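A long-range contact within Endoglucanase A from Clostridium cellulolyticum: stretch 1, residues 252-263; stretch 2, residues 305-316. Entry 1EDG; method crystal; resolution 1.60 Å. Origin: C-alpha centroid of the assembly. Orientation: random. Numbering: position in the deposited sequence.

Stretch 1, residues 252-263: SVHAYCPWNFAG
Stretch 2 305-316: IGECGAVDKNNL

Residues 252-263 and 305-316 bury 725 Å² between them, beginning as neighbouring parallel strands whose axes approach to 4.7 Å, with 11° between their N-to-C directions, and continuing as irregular chain packed against a short helix, 259-262. The register sets Val253 beside Ile305 (CA-CA 4.9 Å), His254 beside Glu307 (4.8 Å), Tyr256 beside Cys308 (5.2 Å) and Ala262 beside Ala310 (4.1 Å).

Backbone hydrogen bonds fix this alignment. Gly306 N donates to Val253 O (2.9 Å), which also receives a CA-H...O contact from Ile305 CA (3.2 Å); Ala255 N donates to Glu307 O (3.2 Å). Gly306 adopts phi/psi -68/-17, interrupting the extended course. Beyond the strands, a cis peptide precedes Pro258, the helix N-cap, and Val311 N donates to Ala262 O (2.9 Å). Gly309, at 148/176, occupies a conformation that calls for glycine; a water accepts from Gly309 N (2.9 Å) and donates to Ala255 O (3.2 Å), bridging the stretches.

Polar side chains converge on Glu307, extended with chi1 m and chi2 t, chi3 24°. Tyr256 (chi1 m, chi2 -92°) swings its ring end in so that OH donates to Glu307 OE1 at 2.6 Å. Glu307 CG sits 3.7 Å from the centroid of the His254 ring (chi1 m, chi2 173°), 6° off the normal, a CH-pi contact over the ring face. Farther along, the nearly straight Lys313 (m, t, t, t) reaches back to the helix, where NZ donates to Phe261 O (2.9 Å), matching a charged amine to a backbone carbonyl.

Apolar contacts complete the interface. Val253 and Ile305, both chi1 m, point to the same face of the sheet, with Val253 CG2 3.6 Å from Ile305 CG1. Phe261 (t, chi2 76°) brings CE2 to 4.1 Å from Ala310 CB. Ala262 CB also lies 3.5 Å from Gly309 O, a contact of a methyl with a backbone carbonyl.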

# COMPACT_ATOMS: atom_id res chain seq x y z
N SER A 252 -4.73 7.07 1.01
CA SER A 252 -3.63 6.12 1.09
C SER A 252 -2.36 6.77 1.63
O SER A 252 -1.96 7.84 1.15
CB SER A 252 -3.36 5.55 -0.30
OG SER A 252 -2.19 4.74 -0.31
N VAL A 253 -1.74 6.17 2.64
CA VAL A 253 -0.49 6.68 3.18
C VAL A 253 0.47 5.53 3.40
O VAL A 253 0.04 4.39 3.63
CB VAL A 253 -0.64 7.46 4.53
CG1 VAL A 253 -1.68 8.58 4.40
CG2 VAL A 253 -0.99 6.53 5.65
N HIS A 254 1.77 5.80 3.28
CA HIS A 254 2.80 4.80 3.51
C HIS A 254 3.64 5.43 4.60
O HIS A 254 3.93 6.62 4.54
CB HIS A 254 3.65 4.56 2.25
CG HIS A 254 2.90 3.90 1.13
ND1 HIS A 254 3.44 3.72 -0.13
CD2 HIS A 254 1.65 3.39 1.07
CE1 HIS A 254 2.56 3.13 -0.91
NE2 HIS A 254 1.46 2.91 -0.21
N ALA A 255 4.00 4.66 5.62
CA ALA A 255 4.77 5.25 6.70
C ALA A 255 5.72 4.32 7.42
O ALA A 255 5.35 3.65 8.38
CB ALA A 255 3.83 5.91 7.69
N TYR A 256 6.97 4.30 6.96
CA TYR A 256 8.01 3.49 7.59
C TYR A 256 8.68 4.47 8.55
O TYR A 256 9.77 4.97 8.28
CB TYR A 256 9.01 3.01 6.53
CG TYR A 256 8.42 2.11 5.46
CD1 TYR A 256 8.42 0.73 5.61
CD2 TYR A 256 7.93 2.64 4.26
CE1 TYR A 256 7.96 -0.11 4.60
CE2 TYR A 256 7.46 1.81 3.24
CZ TYR A 256 7.48 0.43 3.41
OH TYR A 256 7.08 -0.40 2.40
N CYS A 257 7.99 4.78 9.65
CA CYS A 257 8.48 5.75 10.63
C CYS A 257 8.78 5.16 12.02
O CYS A 257 7.98 4.41 12.56
CB CYS A 257 7.45 6.87 10.79
SG CYS A 257 6.88 7.59 9.23
N PRO A 258 9.95 5.50 12.61
CA PRO A 258 10.98 6.39 12.05
C PRO A 258 11.85 5.62 11.05
O PRO A 258 12.21 4.47 11.29
CB PRO A 258 11.77 6.81 13.29
CG PRO A 258 11.72 5.58 14.14
CD PRO A 258 10.28 5.13 14.00
N TRP A 259 12.22 6.28 9.96
CA TRP A 259 13.02 5.67 8.90
C TRP A 259 14.38 5.09 9.29
O TRP A 259 14.75 4.02 8.80
CB TRP A 259 13.19 6.64 7.72
CG TRP A 259 13.95 6.04 6.56
CD1 TRP A 259 15.22 6.36 6.16
CD2 TRP A 259 13.49 5.01 5.68
NE1 TRP A 259 15.58 5.59 5.08
CE2 TRP A 259 14.54 4.75 4.76
CE3 TRP A 259 12.30 4.28 5.57
CZ2 TRP A 259 14.43 3.79 3.75
CZ3 TRP A 259 12.19 3.32 4.56
CH2 TRP A 259 13.25 3.09 3.67
N ASN A 260 15.12 5.77 10.15
CA ASN A 260 16.45 5.30 10.56
C ASN A 260 16.40 3.92 11.22
O ASN A 260 17.40 3.21 11.22
CB ASN A 260 17.16 6.30 11.46
CG ASN A 260 16.55 6.38 12.85
OD1 ASN A 260 15.34 6.17 13.03
ND2 ASN A 260 17.38 6.69 13.84
N PHE A 261 15.25 3.58 11.79
CA PHE A 261 15.07 2.28 12.42
C PHE A 261 14.36 1.32 11.47
O PHE A 261 14.81 0.19 11.25
CB PHE A 261 14.23 2.43 13.70
CG PHE A 261 13.76 1.12 14.26
CD1 PHE A 261 14.63 0.28 14.93
CD2 PHE A 261 12.45 0.69 14.03
CE1 PHE A 261 14.22 -0.98 15.37
CE2 PHE A 261 12.03 -0.56 14.47
CZ PHE A 261 12.92 -1.40 15.14
N ALA A 262 13.24 1.77 10.92
CA ALA A 262 12.43 0.95 10.03
C ALA A 262 13.01 0.58 8.67
O ALA A 262 12.78 -0.54 8.18
CB ALA A 262 11.06 1.57 9.86
N GLY A 263 13.76 1.48 8.03
CA GLY A 263 14.28 1.15 6.71
C GLY A 263 15.74 1.40 6.37
O GLY A 263 16.27 0.75 5.46
N ILE A 305 -3.01 2.57 5.78
CA ILE A 305 -1.55 2.65 5.72
C ILE A 305 -1.22 1.42 4.85
O ILE A 305 -1.18 0.28 5.34
CB ILE A 305 -0.89 2.53 7.13
CG1 ILE A 305 -1.25 3.77 7.97
CG2 ILE A 305 0.63 2.41 7.00
CD1 ILE A 305 -0.74 3.72 9.40
N GLY A 306 -1.09 1.67 3.54
CA GLY A 306 -0.83 0.61 2.58
C GLY A 306 0.52 -0.07 2.66
O GLY A 306 0.71 -1.12 2.06
N GLU A 307 1.47 0.57 3.34
CA GLU A 307 2.81 -0.00 3.50
C GLU A 307 3.42 0.40 4.83
O GLU A 307 3.40 1.58 5.21
CB GLU A 307 3.76 0.45 2.37
CG GLU A 307 3.44 -0.09 0.99
CD GLU A 307 4.52 0.24 -0.04
OE1 GLU A 307 5.69 0.48 0.33
OE2 GLU A 307 4.19 0.26 -1.24
N CYS A 308 3.94 -0.59 5.55
CA CYS A 308 4.62 -0.39 6.82
C CYS A 308 5.50 -1.61 7.08
O CYS A 308 5.42 -2.61 6.35
CB CYS A 308 3.62 -0.17 7.98
SG CYS A 308 2.54 -1.56 8.34
N GLY A 309 6.40 -1.51 8.05
CA GLY A 309 7.28 -2.63 8.36
C GLY A 309 8.63 -2.15 8.86
O GLY A 309 8.89 -0.95 8.90
N ALA A 310 9.47 -3.10 9.26
CA ALA A 310 10.81 -2.80 9.75
C ALA A 310 11.75 -3.87 9.21
O ALA A 310 11.45 -5.06 9.26
CB ALA A 310 10.83 -2.79 11.27
N VAL A 311 12.86 -3.42 8.64
CA VAL A 311 13.86 -4.30 8.06
C VAL A 311 14.59 -5.13 9.12
O VAL A 311 14.82 -4.68 10.24
CB VAL A 311 14.86 -3.46 7.21
CG1 VAL A 311 15.78 -2.62 8.10
CG2 VAL A 311 15.64 -4.34 6.31
N ASP A 312 14.95 -6.36 8.76
CA ASP A 312 15.66 -7.25 9.69
C ASP A 312 17.07 -6.75 9.99
O ASP A 312 17.89 -6.57 9.08
CB ASP A 312 15.72 -8.66 9.10
CG ASP A 312 16.50 -9.64 9.97
OD1 ASP A 312 16.65 -9.42 11.19
OD2 ASP A 312 16.95 -10.66 9.41
N LYS A 313 17.34 -6.50 11.27
CA LYS A 313 18.66 -6.05 11.72
C LYS A 313 19.07 -6.95 12.88
O LYS A 313 19.75 -6.51 13.81
CB LYS A 313 18.61 -4.59 12.18
CG LYS A 313 18.49 -3.58 11.04
CD LYS A 313 18.25 -2.17 11.54
CE LYS A 313 18.17 -1.21 10.37
NZ LYS A 313 17.69 0.14 10.76
N ASN A 314 18.68 -8.22 12.80
CA ASN A 314 18.95 -9.22 13.85
C ASN A 314 18.47 -8.64 15.18
O ASN A 314 19.19 -8.67 16.18
CB ASN A 314 20.43 -9.57 13.92
CG ASN A 314 20.93 -10.25 12.65
OD1 ASN A 314 20.40 -11.28 12.23
ND2 ASN A 314 21.94 -9.66 12.03
N ASN A 315 17.23 -8.16 15.19
CA ASN A 315 16.64 -7.53 16.37
C ASN A 315 15.19 -7.94 16.51
O ASN A 315 14.29 -7.09 16.54
CB ASN A 315 16.76 -5.99 16.26
CG ASN A 315 16.14 -5.42 14.96
OD1 ASN A 315 15.99 -4.20 14.84
ND2 ASN A 315 15.79 -6.27 14.01
N LEU A 316 14.97 -9.25 16.63
CA LEU A 316 13.64 -9.82 16.76
C LEU A 316 12.76 -9.15 17.80
O LEU A 316 11.69 -8.63 17.48
CB LEU A 316 13.73 -11.32 17.09
CG LEU A 316 12.86 -12.33 16.33
CD1 LEU A 316 12.67 -13.56 17.19
CD2 LEU A 316 11.51 -11.76 15.95
O HOH W 1 6.50 0.92 9.68
O HOH W 2 14.73 -2.75 12.30